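Local atomic coordinates of ferric uptake regulation protein (Pseudomonas aeruginosa PAO1, PDB entry 6H1C), a protein that probably acts as a metal-responsive transcription regulator that binds DNA and controls the expression of iron-uptake genes. Residues B[88-93]-B[128-133]; B[19-24]-B[47-52]. The protein carries 2 engineered substitutions. All coordinates share one frame; numbering follows the deposited sequence.

Contact 1 of 2, residues B[88-93]-B[128-133]. With ZN (zinc ion), chain C; ZN (zinc ion), chain S.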
ATOM      1  N   ASP B  88      -7.260  18.226  -4.296  1.00 26.46           N
ATOM      2  CA  ASP B  88      -6.262  19.297  -4.363  1.00 27.93           C
ATOM      3  C   ASP B  88      -5.794  19.594  -2.943  1.00 25.42           C
ATOM      4  O   ASP B  88      -6.565  20.118  -2.136  1.00 27.94           O
ATOM      5  CB  ASP B  88      -6.847  20.548  -5.031  1.00 27.32           C
ATOM      6  CG  ASP B  88      -7.408  20.263  -6.435  1.00 35.69           C
ATOM      7  OD1 ASP B  88      -6.625  20.223  -7.416  1.00 34.95           O
ATOM      8  OD2 ASP B  88      -8.640  20.084  -6.563  1.00 43.44           O
ATOM      9  N   HIS B  89      -4.548  19.253  -2.630  1.00 19.19           N
ATOM     10  CA  HIS B  89      -4.054  19.306  -1.264  1.00 18.74           C
ATOM     11  C   HIS B  89      -2.627  19.811  -1.271  1.00 21.81           C
ATOM     12  O   HIS B  89      -1.866  19.491  -2.179  1.00 19.91           O
ATOM     13  CB  HIS B  89      -4.089  17.924  -0.581  1.00 16.45           C
ATOM     14  CG  HIS B  89      -5.467  17.423  -0.309  1.00 16.93           C
ATOM     15  ND1 HIS B  89      -6.207  16.737  -1.242  1.00 20.93           N
ATOM     16  CD2 HIS B  89      -6.254  17.529   0.786  1.00 23.34           C
ATOM     17  CE1 HIS B  89      -7.383  16.429  -0.731  1.00 22.84           C
ATOM     18  NE2 HIS B  89      -7.439  16.902   0.497  1.00 24.47           N
ATOM     19  N   MET B  90      -2.279  20.619  -0.278  1.00 21.77           N
ATOM     20  CA  MET B  90      -0.897  20.873   0.091  1.00 18.07           C
ATOM     21  C   MET B  90      -0.612  20.122   1.384  1.00 18.84           C
ATOM     22  O   MET B  90      -1.457  20.083   2.281  1.00 21.31           O
ATOM     23  CB  MET B  90      -0.615  22.371   0.293  1.00 18.76           C
ATOM     24  CG  MET B  90      -1.207  23.290  -0.744  1.00 24.48           C
ATOM     25  SD  MET B  90      -0.581  24.997  -0.686  1.00 35.83           S
ATOM     26  CE  MET B  90      -0.198  25.199   1.035  1.00 26.71           C
ATOM     27  N   VAL B  91       0.571  19.526   1.474  1.00 17.87           N
ATOM     28  CA  VAL B  91       0.997  18.753   2.631  1.00 17.80           C
ATOM     29  C   VAL B  91       2.267  19.391   3.178  1.00 19.05           C
ATOM     30  O   VAL B  91       3.250  19.549   2.446  1.00 21.94           O
ATOM     31  CB  VAL B  91       1.246  17.278   2.271  1.00 21.65           C
ATOM     32  CG1 VAL B  91       1.580  16.493   3.526  1.00 23.91           C
ATOM     33  CG2 VAL B  91       0.038  16.666   1.582  1.00 22.11           C
ATOM     34  N   CYS B  92       2.251  19.769   4.450  1.00 24.76           N
ATOM     35  CA  CYS B  92       3.469  20.258   5.096  1.00 28.98           C
ATOM     36  C   CYS B  92       4.329  19.045   5.434  1.00 27.40           C
ATOM     37  O   CYS B  92       3.960  18.225   6.276  1.00 27.34           O
ATOM     38  CB  CYS B  92       3.157  21.086   6.345  1.00 28.63           C
ATOM     39  SG  CYS B  92       4.676  21.646   7.287  1.00 42.32           S
ATOM     40  N   VAL B  93       5.476  18.928   4.771  1.00 28.38           N
ATOM     41  CA  VAL B  93       6.279  17.712   4.863  1.00 30.79           C
ATOM     42  C   VAL B  93       7.021  17.574   6.179  1.00 33.64           C
ATOM     43  O   VAL B  93       7.606  16.514   6.430  1.00 37.53           O
ATOM     44  CB  VAL B  93       7.312  17.637   3.726  1.00 30.35           C
ATOM     45  CG1 VAL B  93       6.624  17.638   2.365  1.00 31.30           C
ATOM     46  CG2 VAL B  93       8.277  18.786   3.842  1.00 36.69           C
ATOM     47  N   LEU B 128       0.690  19.011  -3.451  1.00 22.58           N
ATOM     48  CA  LEU B 128       1.761  19.987  -3.369  1.00 20.74           C
ATOM     49  C   LEU B 128       2.423  19.814  -2.018  1.00 20.84           C
ATOM     50  O   LEU B 128       1.839  20.166  -0.990  1.00 22.29           O
ATOM     51  CB  LEU B 128       1.214  21.397  -3.535  1.00 21.42           C
ATOM     52  CG  LEU B 128       0.446  21.601  -4.838  1.00 23.04           C
ATOM     53  CD1 LEU B 128      -0.014  23.055  -4.981  1.00 17.82           C
ATOM     54  CD2 LEU B 128       1.335  21.215  -5.977  1.00 23.83           C
ATOM     55  N   TYR B 129       3.625  19.259  -2.009  1.00 20.95           N
ATOM     56  CA  TYR B 129       4.372  19.117  -0.769  1.00 23.37           C
ATOM     57  C   TYR B 129       5.141  20.402  -0.528  1.00 20.71           C
ATOM     58  O   TYR B 129       5.830  20.892  -1.420  1.00 23.75           O
ATOM     59  CB  TYR B 129       5.319  17.917  -0.817  1.00 23.51           C
ATOM     60  CG  TYR B 129       4.590  16.623  -1.042  1.00 22.55           C
ATOM     61  CD1 TYR B 129       4.320  16.180  -2.323  1.00 24.71           C
ATOM     62  CD2 TYR B 129       4.131  15.869   0.020  1.00 18.94           C
ATOM     63  CE1 TYR B 129       3.656  15.022  -2.534  1.00 27.68           C
ATOM     64  CE2 TYR B 129       3.448  14.715  -0.185  1.00 16.45           C
ATOM     65  CZ  TYR B 129       3.215  14.291  -1.464  1.00 23.51           C
ATOM     66  OH  TYR B 129       2.539  13.128  -1.705  1.00 26.42           O
ATOM     67  N   VAL B 130       5.024  20.941   0.679  1.00 20.63           N
ATOM     68  CA  VAL B 130       5.457  22.299   0.944  1.00 20.35           C
ATOM     69  C   VAL B 130       6.221  22.350   2.248  1.00 24.10           C
ATOM     70  O   VAL B 130       6.107  21.470   3.101  1.00 24.62           O
ATOM     71  CB  VAL B 130       4.268  23.251   1.005  1.00 21.32           C
ATOM     72  CG1 VAL B 130       3.566  23.237  -0.299  1.00 19.51           C
ATOM     73  CG2 VAL B 130       3.327  22.808   2.115  1.00 20.16           C
ATOM     74  N   ARG B 131       7.000  23.408   2.392  1.00 28.86           N
ATOM     75  CA  ARG B 131       7.707  23.708   3.621  1.00 33.65           C
ATOM     76  C   ARG B 131       7.463  25.168   3.958  1.00 35.76           C
ATOM     77  O   ARG B 131       7.420  26.017   3.061  1.00 34.91           O
ATOM     78  CB  ARG B 131       9.196  23.429   3.482  1.00 35.77           C
ATOM     79  CG  ARG B 131       9.955  23.613   4.766  1.00 42.97           C
ATOM     80  CD  ARG B 131      10.896  22.458   5.004  1.00 49.28           C
ATOM     81  NE  ARG B 131      11.605  22.096   3.780  1.00 55.25           N
ATOM     82  CZ  ARG B 131      12.112  20.890   3.549  1.00 52.84           C
ATOM     83  NH1 ARG B 131      11.982  19.932   4.465  1.00 53.17           N
ATOM     84  NH2 ARG B 131      12.737  20.639   2.403  1.00 48.75           N
ATOM     85  N   LYS B 132       7.264  25.454   5.241  1.00 43.48           N
ATOM     86  CA  LYS B 132       7.079  26.836   5.682  1.00 52.83           C
ATOM     87  C   LYS B 132       8.426  27.550   5.594  1.00 51.09           C
ATOM     88  O   LYS B 132       9.343  27.249   6.361  1.00 49.85           O
ATOM     89  CB  LYS B 132       6.501  26.863   7.097  1.00 50.80           C
ATOM     90  CG  LYS B 132       6.082  28.236   7.599  1.00 50.25           C
ATOM     91  CD  LYS B 132       4.857  28.779   6.871  1.00 51.70           C
ATOM     92  CE  LYS B 132       4.526  30.213   7.337  1.00 56.03           C
ATOM     93  NZ  LYS B 132       3.429  30.871   6.555  1.00 47.48           N
ATOM     94  N   LYS B 133       8.554  28.480   4.635  1.00 57.65           N
ATOM     95  CA  LYS B 133       9.863  29.033   4.282  1.00 61.04           C
ATOM     96  C   LYS B 133      10.551  29.673   5.483  1.00 70.99           C
ATOM     97  O   LYS B 133      11.780  29.609   5.609  1.00 72.82           O
ATOM     98  CB  LYS B 133       9.720  30.058   3.156  1.00 30.00           C
TER
HETATM   99 ZN    ZN C 209      -9.121  19.632  -8.886  1.00 51.08          ZN
HETATM  100 ZN    ZN S 205      -9.108  16.775   1.717  1.00 33.13          ZN
HETATM  101  O   HOH W   1     -10.805  20.520  -7.825  1.00 47.95           O
HETATM  102  O   HOH W   2      -7.259  19.315  -9.385  1.00 31.17           O
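Met90, Val91 and Cys92 pair in parallel register with Leu128, Tyr129 and Val130, and four backbone hydrogen bonds zip the two strands together. Leu128 N donates to His89 O, Val91 N to Leu128 O, Val130 N to Val91 O and Val93 N to Val130 O, over 2.8 to 3.1 Å. The last is the straightest, 169° at the hydrogen. CA-H...O contacts from Met90, Tyr129 and Cys92 supplement this ladder.

On the face that carries Val91 and Tyr129, two valines meet the phenol ring. Val91 CB approaches it obliquely, 3.9 Å from Tyr129 CD2, whereas Val93 CG1 lies at the ring edge near its plane and reaches Tyr129 CB at 3.5 Å. The other methyl, Val93 CG2, sits over one face of the Arg131 guanidinium. The other face of the sheet brings Met90 CG beside Leu128 CB; the first torsion of Val130, -61°, sets CG1 anti to the carbonyl carbon and leaves CG2 between backbone N and carbonyl carbon, 3.3 Å from Val91 O.

This pairing belongs to a mixed sheet, consistent with the dimerisation domain of Fur proteins, in which, within this chain, strand 88-92 lies between strands 98-100 and 119-132. Leu128, Tyr129, Arg131 and Lys132 also pair antiparallel with a strand of the second subunit, so the sheet crosses the interface.

The N-terminal end of strand 88-92 also carries metal ligands. His89 NE2 binds a zinc ion at 2.1 Å, a site completed by His32, Glu80 and Glu100, while Asp88 OD2 and two waters share another zinc ion with Glu107.

Contact 2 of 2, residues B[19-24]-B[47-52]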
ATOM      1  N   VAL B  19     -24.633   2.290   7.170  1.00 41.58           N
ATOM      2  CA  VAL B  19     -25.308   3.573   7.361  1.00 38.73           C
ATOM      3  C   VAL B  19     -24.704   4.356   8.517  1.00 36.30           C
ATOM      4  O   VAL B  19     -24.666   5.592   8.483  1.00 36.28           O
ATOM      5  CB  VAL B  19     -26.818   3.377   7.564  1.00 40.79           C
ATOM      6  CG1 VAL B  19     -27.500   4.720   7.628  1.00 38.65           C
ATOM      7  CG2 VAL B  19     -27.403   2.531   6.434  1.00 43.19           C
ATOM      8  N   LYS B  20     -24.227   3.671   9.555  1.00 33.38           N
ATOM      9  CA  LYS B  20     -23.649   4.388  10.682  1.00 36.41           C
ATOM     10  C   LYS B  20     -22.349   5.067  10.289  1.00 37.46           C
ATOM     11  O   LYS B  20     -22.100   6.217  10.671  1.00 38.81           O
ATOM     12  CB  LYS B  20     -23.400   3.442  11.847  1.00 40.48           C
ATOM     13  CG  LYS B  20     -24.622   2.816  12.460  1.00 45.48           C
ATOM     14  CD  LYS B  20     -24.205   2.113  13.745  1.00 55.28           C
ATOM     15  CE  LYS B  20     -25.344   1.348  14.394  1.00 60.21           C
ATOM     16  NZ  LYS B  20     -24.802   0.316  15.327  1.00 61.39           N
ATOM     17  N   ILE B  21     -21.504   4.367   9.530  1.00 35.13           N
ATOM     18  CA  ILE B  21     -20.209   4.923   9.162  1.00 31.56           C
ATOM     19  C   ILE B  21     -20.377   6.079   8.189  1.00 34.18           C
ATOM     20  O   ILE B  21     -19.646   7.076   8.257  1.00 31.21           O
ATOM     21  CB  ILE B  21     -19.310   3.824   8.582  1.00 29.91           C
ATOM     22  CG1 ILE B  21     -18.684   3.009   9.722  1.00 30.66           C
ATOM     23  CG2 ILE B  21     -18.246   4.452   7.718  1.00 26.21           C
ATOM     24  CD1 ILE B  21     -18.492   1.536   9.421  1.00 27.02           C
ATOM     25  N   LEU B  22     -21.336   5.964   7.265  1.00 36.56           N
ATOM     26  CA  LEU B  22     -21.561   7.024   6.287  1.00 36.30           C
ATOM     27  C   LEU B  22     -22.130   8.265   6.952  1.00 39.08           C
ATOM     28  O   LEU B  22     -21.776   9.392   6.581  1.00 39.52           O
ATOM     29  CB  LEU B  22     -22.490   6.529   5.186  1.00 36.96           C
ATOM     30  CG  LEU B  22     -22.750   7.471   4.014  1.00 40.16           C
ATOM     31  CD1 LEU B  22     -21.444   7.882   3.374  1.00 36.54           C
ATOM     32  CD2 LEU B  22     -23.645   6.778   2.999  1.00 38.51           C
ATOM     33  N   GLN B  23     -23.007   8.073   7.940  1.00 36.83           N
ATOM     34  CA  GLN B  23     -23.479   9.201   8.735  1.00 43.74           C
ATOM     35  C   GLN B  23     -22.333   9.854   9.494  1.00 43.04           C
ATOM     36  O   GLN B  23     -22.323  11.075   9.689  1.00 39.24           O
ATOM     37  CB  GLN B  23     -24.566   8.751   9.710  1.00 41.97           C
ATOM     38  CG  GLN B  23     -25.773   8.119   9.053  1.00 48.72           C
ATOM     39  CD  GLN B  23     -27.009   8.216   9.923  1.00 58.48           C
ATOM     40  OE1 GLN B  23     -27.478   7.218  10.477  1.00 55.96           O
ATOM     41  NE2 GLN B  23     -27.542   9.430  10.056  1.00 63.00           N
ATOM     42  N   MET B  24     -21.363   9.054   9.945  1.00 40.33           N
ATOM     43  CA  MET B  24     -20.238   9.621  10.680  1.00 41.36           C
ATOM     44  C   MET B  24     -19.412  10.540   9.792  1.00 40.93           C
ATOM     45  O   MET B  24     -19.037  11.646  10.199  1.00 38.48           O
ATOM     46  CB  MET B  24     -19.369   8.503  11.252  1.00 43.68           C
ATOM     47  CG  MET B  24     -18.113   9.002  11.947  1.00 41.70           C
ATOM     48  SD  MET B  24     -18.459  10.019  13.405  1.00 62.13           S
ATOM     49  CE  MET B  24     -19.438   8.890  14.399  1.00 43.34           C
ATOM     50  N   GLU B  47     -21.932   3.999  19.260  1.00 50.04           N
ATOM     51  CA  GLU B  47     -22.264   3.021  18.238  1.00 49.46           C
ATOM     52  C   GLU B  47     -21.231   1.908  18.312  1.00 54.52           C
ATOM     53  O   GLU B  47     -20.048   2.157  18.567  1.00 53.48           O
ATOM     54  CB  GLU B  47     -22.280   3.652  16.846  1.00 42.13           C
ATOM     55  CG  GLU B  47     -22.883   5.062  16.819  1.00 50.72           C
ATOM     56  CD  GLU B  47     -24.409   5.067  16.728  1.00 61.72           C
ATOM     57  OE1 GLU B  47     -24.953   4.216  15.993  1.00 62.87           O
ATOM     58  OE2 GLU B  47     -25.059   5.914  17.391  1.00 58.74           O
ATOM     59  N   ASP B  48     -21.679   0.685  18.107  1.00 53.50           N
ATOM     60  CA  ASP B  48     -20.849  -0.488  18.344  1.00 56.12           C
ATOM     61  C   ASP B  48     -20.430  -1.055  16.980  1.00 54.24           C
ATOM     62  O   ASP B  48     -21.148  -1.849  16.369  1.00 53.97           O
ATOM     63  CB  ASP B  48     -21.619  -1.518  19.222  1.00 71.12           C
ATOM     64  CG  ASP B  48     -22.245  -0.885  20.504  1.00 84.10           C
ATOM     65  OD1 ASP B  48     -21.537  -0.170  21.261  1.00 81.86           O
ATOM     66  OD2 ASP B  48     -23.458  -1.110  20.755  1.00 83.00           O
ATOM     67  N   VAL B  49     -19.252  -0.635  16.502  1.00 47.73           N
ATOM     68  CA  VAL B  49     -18.696  -1.099  15.231  1.00 34.79           C
ATOM     69  C   VAL B  49     -17.205  -1.370  15.424  1.00 29.35           C
ATOM     70  O   VAL B  49     -16.446  -0.461  15.780  1.00 29.82           O
ATOM     71  CB  VAL B  49     -18.916  -0.085  14.094  1.00 32.26           C
ATOM     72  CG1 VAL B  49     -18.356  -0.601  12.788  1.00 30.36           C
ATOM     73  CG2 VAL B  49     -20.379   0.196  13.935  1.00 40.45           C
ATOM     74  N   GLY B  50     -16.790  -2.610  15.178  1.00 30.80           N
ATOM     75  CA  GLY B  50     -15.392  -2.973  15.351  1.00 30.56           C
ATOM     76  C   GLY B  50     -14.480  -2.338  14.315  1.00 28.88           C
ATOM     77  O   GLY B  50     -14.881  -2.010  13.196  1.00 28.49           O
ATOM     78  N   LEU B  51     -13.220  -2.161  14.713  1.00 24.89           N
ATOM     79  CA  LEU B  51     -12.220  -1.577  13.826  1.00 24.63           C
ATOM     80  C   LEU B  51     -12.153  -2.316  12.488  1.00 27.19           C
ATOM     81  O   LEU B  51     -12.078  -1.691  11.420  1.00 22.72           O
ATOM     82  CB  LEU B  51     -10.868  -1.600  14.531  1.00 23.03           C
ATOM     83  CG  LEU B  51      -9.694  -0.895  13.885  1.00 24.08           C
ATOM     84  CD1 LEU B  51     -10.097   0.504  13.498  1.00 22.39           C
ATOM     85  CD2 LEU B  51      -8.548  -0.859  14.865  1.00 24.67           C
ATOM     86  N   ALA B  52     -12.201  -3.650  12.521  1.00 24.39           N
ATOM     87  CA  ALA B  52     -12.152  -4.402  11.273  1.00 26.05           C
ATOM     88  C   ALA B  52     -13.325  -4.042  10.371  1.00 26.48           C
ATOM     89  O   ALA B  52     -13.157  -3.864   9.156  1.00 26.33           O
ATOM     90  CB  ALA B  52     -12.129  -5.904  11.556  1.00 22.08           C
TER
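Lys20 reaches across to Glu47 from the side of helix 16-26, laying its methylenes against the carboxylate. Glu47 OE1 lies 3.2 Å from Lys20 CD and 3.3 Å from Lys20 CE, nearer to the aliphatic chain than to the ammonium group. The salt bridge between Lys20 NZ and Glu47 OE1 is accordingly long, at 4.0 Å. One helical position further on, Ile21 CD1 meets Val49 CG1 at 4.0 Å, an apolar contact beside the charged one.

The torsions suit both pairs. Beyond CG, the lysine is fully extended, which carries NZ past the carboxylate toward the backbone of Asp48; in the glutamate, the bend at the second torsion (-84°) puts OE1 alongside Lys20 CD and CE. Val49 holds CG1 opposite its own backbone N (chi1 -179°), placing that methyl before the isoleucine tip.

The loop 47-50 leads into helix 51-63, with Gly50 at the N-cap. In the winged-helix fold expected of the Fur DNA-binding domain, helix 51-63 is probably the recognition helix, and the contact joins its entry loop to helix 16-26. Around the pair, Ile21 also packs on Val57 and Phe61 of helix 51-63, Leu42 of helix 35-44 touches both Ile21 and Glu47, and helix 3-9 covers Val19 and Leu22 on helix 16-26.

In the fold
Contact 2 is complete in sequence before contact 1 begins, and they lie on opposite sides of the chain's centre, with their own centres 31 Å apart and nearest atoms about 16 Å apart. Contact 2 belongs to the presumed DNA-binding half, contact 1 to the probable dimerisation half. Between these halves lies the zinc site of His32, Glu80, His89 and Glu100, which ties strand 88-92 to residues earlier in the chain and is consistent with a metal-dependent coupling of the two domains. The assembly brings the regions together in another way: Val93 of contact 1 packs on Ala52 of the third subunit, and Ala52 of contact 2 on Val93 of that subunit.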